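Local coordinates for protein-glutamine gamma-glutamyltransferase (Pseudomonas aeruginosa PAO1, PDB 6G4H) that shows transglutaminase activity in vitro, joining protein glutamine and lysine side chains, through its periplasmic domain, and is critical for the viability of the bacterium, at residues 38-43 against 85-90; 44-49 against 241-246. All coordinates share one frame; numbering follows the deposited sequence. Where two conformers were deposited one is given.

Contact 1: residues 38-43 against 85-90; sequences SESMAP and RWAQAP
R85 reaches back over the neighbouring strand, and its side chain follows the backbone of S40 to A42. R85 CB sits 3.1 Å from M41 O. CG, wedged between the backbone N and the carbonyl carbon (chi1 60°), passes the hydroxyl of S40, and CD stays beside the same OG. Bends at chi2 and chi3 then bring the tip round, and R85 NE donates to S40 OG at 3.2 Å in a straight bond that lies almost in the guanidinium plane. Further out, the methyl of A42 covers one face of the group, with A42 CB 3.5 Å from R85 NH1 and nearer the rim than the middle. NH2 ends in a salt bridge with D45, which also accepts a bond from the backbone N of A42; two bonds thus hold the guanidinium group in position.

The backbones of the two strands pair alongside. M41 N donates to W86 O at 2.8 Å, and W86 N returns the bond to M41 O. Q88 N reaches E39 O, also at 2.8 Å. On the buried side M41 CE lies 4.3 Å from W86 CD1, oblique to the ring, and M41 also packs on A244 of helix 243-256, which carries the probable nucleophile. Here a short antiparallel ladder, with M41–W86 the hydrogen-bonded pair and S40–A87 the non-hydrogen-bonded one, adds strand 40-41 beside 86-87, which itself pairs with strand 72-81.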
ATOM      1  N   SER A  38       4.207   7.258   9.304  1.00 28.28           N
ATOM      2  CA  SER A  38       4.470   6.648  10.582  1.00 27.59           C
ATOM      3  C   SER A  38       3.923   5.221  10.587  1.00 29.39           C
ATOM      4  O   SER A  38       3.404   4.736   9.586  1.00 26.04           O
ATOM      5  CB  SER A  38       3.815   7.472  11.659  1.00 35.65           C
ATOM      6  OG  SER A  38       2.444   7.365  11.532  1.00 36.44           O
ATOM      7  N   GLU A  39       4.068   4.570  11.725  1.00 23.35           N
ATOM      8  CA  GLU A  39       3.710   3.185  11.863  1.00 27.67           C
ATOM      9  C   GLU A  39       2.211   2.941  11.817  1.00 30.58           C
ATOM     10  O   GLU A  39       1.789   1.797  11.675  1.00 28.34           O
ATOM     11  CB  GLU A  39       4.214   2.668  13.213  1.00 28.95           C
ATOM     12  CG  GLU A  39       5.651   2.315  13.188  1.00 36.45           C
ATOM     13  CD  GLU A  39       6.152   1.941  14.590  1.00 49.93           C
ATOM     14  OE1 GLU A  39       5.341   1.930  15.559  1.00 55.00           O
ATOM     15  OE2 GLU A  39       7.361   1.675  14.716  1.00 51.89           O
ATOM     16  N   SER A  40       1.438   3.997  12.030  1.00 32.63           N
ATOM     17  CA  SER A  40      -0.005   3.926  12.048  0.50 37.07           C
ATOM     18  C   SER A  40      -0.549   4.828  10.920  1.00 40.31           C
ATOM     19  O   SER A  40       0.118   5.755  10.442  1.00 52.92           O
ATOM     20  CB  SER A  40      -0.487   4.378  13.436  0.50 40.75           C
ATOM     21  OG  SER A  40      -1.545   3.577  13.935  0.50 45.22           O
ATOM     22  N   MET A  41      -1.742   4.556  10.478  1.00 37.79           N
ATOM     23  CA  MET A  41      -2.363   5.368   9.451  1.00 45.56           C
ATOM     24  C   MET A  41      -3.800   5.488   9.852  1.00 46.05           C
ATOM     25  O   MET A  41      -4.501   4.476  10.022  1.00 47.45           O
ATOM     26  CB  MET A  41      -2.317   4.706   8.069  1.00 43.39           C
ATOM     27  CG  MET A  41      -3.131   5.450   7.018  1.00 54.53           C
ATOM     28  SD  MET A  41      -3.289   4.549   5.463  1.00 62.62           S
ATOM     29  CE  MET A  41      -4.801   3.591   5.728  1.00 61.20           C
ATOM     30  N   ALA A  42      -4.218   6.721  10.029  1.00 42.65           N
ATOM     31  CA  ALA A  42      -5.607   7.069   9.892  1.00 46.22           C
ATOM     32  C   ALA A  42      -5.610   8.072   8.737  1.00 38.88           C
ATOM     33  O   ALA A  42      -4.593   8.714   8.465  1.00 34.55           O
ATOM     34  CB  ALA A  42      -6.122   7.711  11.176  1.00 49.40           C
ATOM     35  N   PRO A  43      -6.753   8.231   8.069  1.00 37.31           N
ATOM     36  CA  PRO A  43      -6.816   9.153   6.929  1.00 35.80           C
ATOM     37  C   PRO A  43      -6.266  10.560   7.196  1.00 32.55           C
ATOM     38  O   PRO A  43      -5.624  11.145   6.348  1.00 32.52           O
ATOM     39  CB  PRO A  43      -8.320   9.198   6.607  1.00 36.61           C
ATOM     40  CG  PRO A  43      -8.818   7.849   7.078  1.00 40.09           C
ATOM     41  CD  PRO A  43      -8.056   7.602   8.349  1.00 32.97           C
ATOM     42  N   ARG A  85      -7.799   2.479  13.184  1.00 29.40           N
ATOM     43  CA  ARG A  85      -6.746   2.677  12.238  1.00 33.38           C
ATOM     44  C   ARG A  85      -5.981   1.413  11.917  1.00 28.29           C
ATOM     45  O   ARG A  85      -6.084   0.409  12.638  1.00 22.10           O
ATOM     46  CB  ARG A  85      -5.824   3.757  12.729  1.00 38.04           C
ATOM     47  CG  ARG A  85      -5.168   3.497  14.042  1.00 41.58           C
ATOM     48  CD  ARG A  85      -5.063   4.808  14.840  1.00 46.08           C
ATOM     49  NE  ARG A  85      -3.938   5.586  14.353  1.00 54.97           N
ATOM     50  CZ  ARG A  85      -3.913   6.908  14.186  1.00 57.47           C
ATOM     51  NH1 ARG A  85      -4.958   7.679  14.506  1.00 56.62           N
ATOM     52  NH2 ARG A  85      -2.823   7.462  13.677  1.00 51.19           N
ATOM     53  N   TRP A  86      -5.269   1.476  10.801  1.00 27.15           N
ATOM     54  CA  TRP A  86      -4.342   0.418  10.372  1.00 23.61           C
ATOM     55  C   TRP A  86      -2.980   0.725  10.943  1.00 26.94           C
ATOM     56  O   TRP A  86      -2.570   1.883  10.968  1.00 29.38           O
ATOM     57  CB  TRP A  86      -4.291   0.316   8.826  1.00 23.43           C
ATOM     58  CG  TRP A  86      -5.565  -0.228   8.296  1.00 20.52           C
ATOM     59  CD1 TRP A  86      -6.707   0.471   8.020  1.00 22.92           C
ATOM     60  CD2 TRP A  86      -5.859  -1.584   8.014  1.00 19.42           C
ATOM     61  NE1 TRP A  86      -7.681  -0.377   7.559  1.00 23.35           N
ATOM     62  CE2 TRP A  86      -7.196  -1.646   7.565  1.00 21.37           C
ATOM     63  CE3 TRP A  86      -5.130  -2.757   8.065  1.00 20.92           C
ATOM     64  CZ2 TRP A  86      -7.805  -2.827   7.198  1.00 21.91           C
ATOM     65  CZ3 TRP A  86      -5.746  -3.945   7.700  1.00 21.67           C
ATOM     66  CH2 TRP A  86      -7.070  -3.965   7.260  1.00 22.58           C
ATOM     67  N   ALA A  87      -2.288  -0.300  11.423  1.00 21.93           N
ATOM     68  CA  ALA A  87      -0.981  -0.115  12.019  1.00 26.40           C
ATOM     69  C   ALA A  87      -0.037  -1.231  11.653  1.00 22.97           C
ATOM     70  O   ALA A  87      -0.436  -2.350  11.324  1.00 21.34           O
ATOM     71  CB  ALA A  87      -1.086   0.020  13.545  1.00 28.74           C
ATOM     72  N   GLN A  88       1.244  -0.901  11.703  1.00 20.99           N
ATOM     73  CA  GLN A  88       2.311  -1.840  11.471  1.00 21.55           C
ATOM     74  C   GLN A  88       2.316  -2.911  12.563  1.00 25.54           C
ATOM     75  O   GLN A  88       2.071  -2.599  13.718  1.00 28.10           O
ATOM     76  CB  GLN A  88       3.669  -1.125  11.478  1.00 23.35           C
ATOM     77  CG  GLN A  88       4.803  -2.028  11.043  1.00 24.21           C
ATOM     78  CD  GLN A  88       6.154  -1.347  10.992  1.00 27.35           C
ATOM     79  OE1 GLN A  88       6.505  -0.641  11.922  1.00 29.08           O
ATOM     80  NE2 GLN A  88       6.918  -1.563   9.905  1.00 22.89           N
ATOM     81  N   ALA A  89       2.613  -4.145  12.172  1.00 26.79           N
ATOM     82  CA  ALA A  89       2.890  -5.258  13.102  1.00 29.10           C
ATOM     83  C   ALA A  89       4.373  -5.598  13.087  1.00 29.68           C
ATOM     84  O   ALA A  89       5.068  -5.307  12.116  1.00 33.85           O
ATOM     85  CB  ALA A  89       2.107  -6.463  12.641  1.00 28.77           C
ATOM     86  N   PRO A  90       4.856  -6.348  14.082  1.00 41.73           N
ATOM     87  CA  PRO A  90       6.290  -6.757  14.053  1.00 35.35           C
ATOM     88  C   PRO A  90       6.677  -7.700  12.917  1.00 39.05           C
ATOM     89  O   PRO A  90       5.915  -8.631  12.614  1.00 33.33           O
ATOM     90  CB  PRO A  90       6.496  -7.422  15.421  1.00 43.82           C
ATOM     91  CG  PRO A  90       5.137  -7.595  16.022  1.00 43.64           C
ATOM     92  CD  PRO A  90       4.193  -6.635  15.362  1.00 42.87           C
TER

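Contact 2: residues 44-49 against 241-246; sequences GDIAEL and GFCAHY. With EMC (ethyl mercury ion), chain F.
F242 turns its ring toward helix 43-50 from the N-cap position of helix 243-256, just after G241, whose backbone pairs with A218 and T220. CG is set between the backbone N and the carbonyl carbon (chi1 53°), which carries the ring to the helix. F242 CE1 lies 4.2 Å from I46 CB, which is at the ring's edge; F242 CZ lies 3.8 Å from A47 CB, which comes in obliquely. One ring face is covered near its rim by CE1 of H245.

C243 follows in the first turn, the nucleophile by similarity. A cysteine at the start of a helix, with a histidine on strand 286-294 and an aspartate just past strand 298-302, is the layout of the transglutaminase and papain-like fold; here H287 and D303 are the probable partners. C243 SG binds the mercury of an ethyl mercury ion at 2.3 Å. The methyl I46 CG2 lies 3.9 Å from C243 SG and 3.6 Å from the mercury HG; it stands anti to the backbone N, which brings it to this side of its helix. The ethyl group lies against both segments, its C1 oblique to the F242 ring and its C2 3.5 Å from I46 O.

Next, A244 CB sets its methyl 4.4 Å from I46 CG1. H245, besides covering F242, packs on P43 and F234, while Y246 OH bonds to the carbonyl of A218.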
ATOM      1  N   GLY A  44      -6.534  11.117   8.359  1.00 30.03           N
ATOM      2  CA  GLY A  44      -6.053  12.439   8.699  1.00 29.43           C
ATOM      3  C   GLY A  44      -4.539  12.632   8.543  1.00 34.50           C
ATOM      4  O   GLY A  44      -4.062  13.743   8.215  1.00 34.47           O
ATOM      5  N   ASP A  45      -3.779  11.574   8.777  1.00 36.70           N
ATOM      6  CA  ASP A  45      -2.311  11.640   8.694  1.00 38.22           C
ATOM      7  C   ASP A  45      -1.898  11.744   7.241  1.00 33.59           C
ATOM      8  O   ASP A  45      -1.015  12.537   6.888  1.00 31.22           O
ATOM      9  CB  ASP A  45      -1.710  10.378   9.300  1.00 40.57           C
ATOM     10  CG  ASP A  45      -2.156  10.171  10.760  1.00 54.13           C
ATOM     11  OD1 ASP A  45      -1.899  11.099  11.565  1.00 53.19           O
ATOM     12  OD2 ASP A  45      -2.774   9.115  11.079  1.00 52.54           O
ATOM     13  N   ILE A  46      -2.591  10.991   6.400  1.00 26.28           N
ATOM     14  CA  ILE A  46      -2.285  11.024   4.971  1.00 28.16           C
ATOM     15  C   ILE A  46      -2.648  12.378   4.410  1.00 26.76           C
ATOM     16  O   ILE A  46      -1.909  12.912   3.597  1.00 24.97           O
ATOM     17  CB  ILE A  46      -2.989   9.891   4.192  1.00 29.56           C
ATOM     18  CG1 ILE A  46      -2.431   8.539   4.660  1.00 37.32           C
ATOM     19  CG2 ILE A  46      -2.780  10.016   2.680  1.00 31.32           C
ATOM     20  CD1 ILE A  46      -1.099   8.172   4.041  1.00 41.31           C
ATOM     21  N   ALA A  47      -3.787  12.941   4.835  1.00 24.59           N
ATOM     22  CA  ALA A  47      -4.204  14.236   4.366  1.00 24.68           C
ATOM     23  C   ALA A  47      -3.186  15.292   4.743  1.00 26.46           C
ATOM     24  O   ALA A  47      -2.947  16.213   3.974  1.00 25.48           O
ATOM     25  CB  ALA A  47      -5.585  14.631   4.941  1.00 28.30           C
ATOM     26  N   GLU A  48      -2.609  15.179   5.928  1.00 26.42           N
ATOM     27  CA  GLU A  48      -1.633  16.157   6.366  1.00 29.53           C
ATOM     28  C   GLU A  48      -0.385  16.102   5.420  1.00 28.93           C
ATOM     29  O   GLU A  48       0.159  17.150   4.997  1.00 26.78           O
ATOM     30  CB  GLU A  48      -1.231  15.837   7.808  1.00 35.81           C
ATOM     31  CG  GLU A  48      -0.237  16.811   8.457  1.00 48.30           C
ATOM     32  CD  GLU A  48      -0.852  18.146   8.863  1.00 66.76           C
ATOM     33  OE1 GLU A  48      -2.103  18.230   8.971  1.00 79.50           O
ATOM     34  OE2 GLU A  48      -0.080  19.120   9.088  1.00 77.55           O
ATOM     35  N   LEU A  49       0.026  14.892   5.044  1.00 24.62           N
ATOM     36  CA  LEU A  49       1.125  14.744   4.068  1.00 23.67           C
ATOM     37  C   LEU A  49       0.745  15.303   2.697  1.00 23.33           C
ATOM     38  O   LEU A  49       1.563  15.958   2.017  1.00 21.78           O
ATOM     39  CB  LEU A  49       1.571  13.287   3.965  1.00 23.46           C
ATOM     40  CG  LEU A  49       2.184  12.713   5.241  1.00 24.22           C
ATOM     41  CD1 LEU A  49       2.497  11.246   5.030  1.00 24.61           C
ATOM     42  CD2 LEU A  49       3.438  13.466   5.673  1.00 25.17           C
ATOM     43  N   GLY A 241     -14.203   9.868   0.055  1.00 22.49           N
ATOM     44  CA  GLY A 241     -12.941   9.819   0.799  1.00 21.45           C
ATOM     45  C   GLY A 241     -11.774   9.843  -0.160  1.00 19.54           C
ATOM     46  O   GLY A 241     -11.933  10.091  -1.350  1.00 19.71           O
ATOM     47  N   PHE A 242     -10.586   9.570   0.369  1.00 21.25           N
ATOM     48  CA  PHE A 242      -9.384   9.544  -0.435  1.00 20.81           C
ATOM     49  C   PHE A 242      -8.649   8.188  -0.269  1.00 22.99           C
ATOM     50  O   PHE A 242      -9.246   7.192   0.208  1.00 20.54           O
ATOM     51  CB  PHE A 242      -8.559  10.833  -0.187  1.00 23.04           C
ATOM     52  CG  PHE A 242      -8.264  11.110   1.245  1.00 23.11           C
ATOM     53  CD1 PHE A 242      -7.203  10.504   1.854  1.00 22.74           C
ATOM     54  CD2 PHE A 242      -9.083  11.976   2.015  1.00 23.97           C
ATOM     55  CE1 PHE A 242      -6.936  10.748   3.183  1.00 24.48           C
ATOM     56  CE2 PHE A 242      -8.784  12.249   3.327  1.00 25.63           C
ATOM     57  CZ  PHE A 242      -7.727  11.603   3.936  1.00 24.78           C
ATOM     58  N   CYS A 243      -7.418   8.079  -0.767  1.00 19.77           N
ATOM     59  CA  CYS A 243      -6.793   6.783  -0.901  1.00 21.20           C
ATOM     60  C   CYS A 243      -6.860   5.930   0.380  1.00 20.85           C
ATOM     61  O   CYS A 243      -7.075   4.736   0.309  1.00 21.38           O
ATOM     62  CB  CYS A 243      -5.348   6.919  -1.360  1.00 21.12           C
ATOM     63  SG  CYS A 243      -4.319   7.776  -0.182  1.00 22.95           S
ATOM     64  N   ALA A 244      -6.719   6.549   1.526  1.00 22.16           N
ATOM     65  CA  ALA A 244      -6.705   5.810   2.772  1.00 25.74           C
ATOM     66  C   ALA A 244      -8.057   5.150   3.078  1.00 24.84           C
ATOM     67  O   ALA A 244      -8.099   4.049   3.613  1.00 21.52           O
ATOM     68  CB  ALA A 244      -6.344   6.730   3.923  1.00 27.44           C
ATOM     69  N   HIS A 245      -9.148   5.846   2.767  1.00 21.16           N
ATOM     70  CA  HIS A 245     -10.495   5.279   2.944  1.00 21.07           C
ATOM     71  C   HIS A 245     -10.709   4.075   2.055  1.00 20.07           C
ATOM     72  O   HIS A 245     -11.214   3.036   2.503  1.00 18.69           O
ATOM     73  CB  HIS A 245     -11.601   6.326   2.624  1.00 22.47           C
ATOM     74  CG  HIS A 245     -11.544   7.530   3.488  1.00 23.09           C
ATOM     75  ND1 HIS A 245     -10.671   8.580   3.247  1.00 22.12           N
ATOM     76  CD2 HIS A 245     -12.230   7.849   4.610  1.00 27.75           C
ATOM     77  CE1 HIS A 245     -10.834   9.494   4.189  1.00 26.78           C
ATOM     78  NE2 HIS A 245     -11.774   9.080   5.025  1.00 26.73           N
ATOM     79  N   TYR A 246     -10.398   4.229   0.775  1.00 19.56           N
ATOM     80  CA  TYR A 246     -10.583   3.150  -0.180  1.00 18.81           C
ATOM     81  C   TYR A 246      -9.696   1.930   0.164  1.00 18.89           C
ATOM     82  O   TYR A 246     -10.172   0.767   0.141  1.00 17.99           O
ATOM     83  CB  TYR A 246     -10.326   3.610  -1.630  1.00 19.20           C
ATOM     84  CG  TYR A 246     -11.419   4.550  -2.119  1.00 19.86           C
ATOM     85  CD1 TYR A 246     -12.564   4.053  -2.659  1.00 21.25           C
ATOM     86  CD2 TYR A 246     -11.316   5.924  -1.968  1.00 19.67           C
ATOM     87  CE1 TYR A 246     -13.589   4.874  -3.093  1.00 20.10           C
ATOM     88  CE2 TYR A 246     -12.348   6.763  -2.385  1.00 22.84           C
ATOM     89  CZ  TYR A 246     -13.480   6.224  -2.949  1.00 22.19           C
ATOM     90  OH  TYR A 246     -14.509   7.029  -3.352  1.00 26.33           O
TER
HETATM   91 HG   EMC F 505      -4.026  10.040  -0.687  0.60 20.14          HG
HETATM   92  C1  EMC F 505      -4.219  12.314  -0.425  0.60 53.57           C
HETATM   93  C2  EMC F 505      -3.042  12.820   0.271  0.60 52.32           C

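From the N terminus, the chain runs through strand 40-41 straight into helix 43-50, so the first segments of the two contacts are consecutive. Contact 1 closes first, when 85-90 returns beside 38-43 after 41 intervening residues. Contact 2 closes much later, across 191 residues, when 241-246 meets 44-49; because 44-49 lies inside the first loop and 241-246 beyond it, the two loops cross. The salt bridge from R85 to D45 joins them directly, and P43, at their junction, packs on F242, A244 and H245. Contact 1 stays within the TgpA N-terminal range; contact 2 ties that range to helix 243-256, which carries the probable nucleophile.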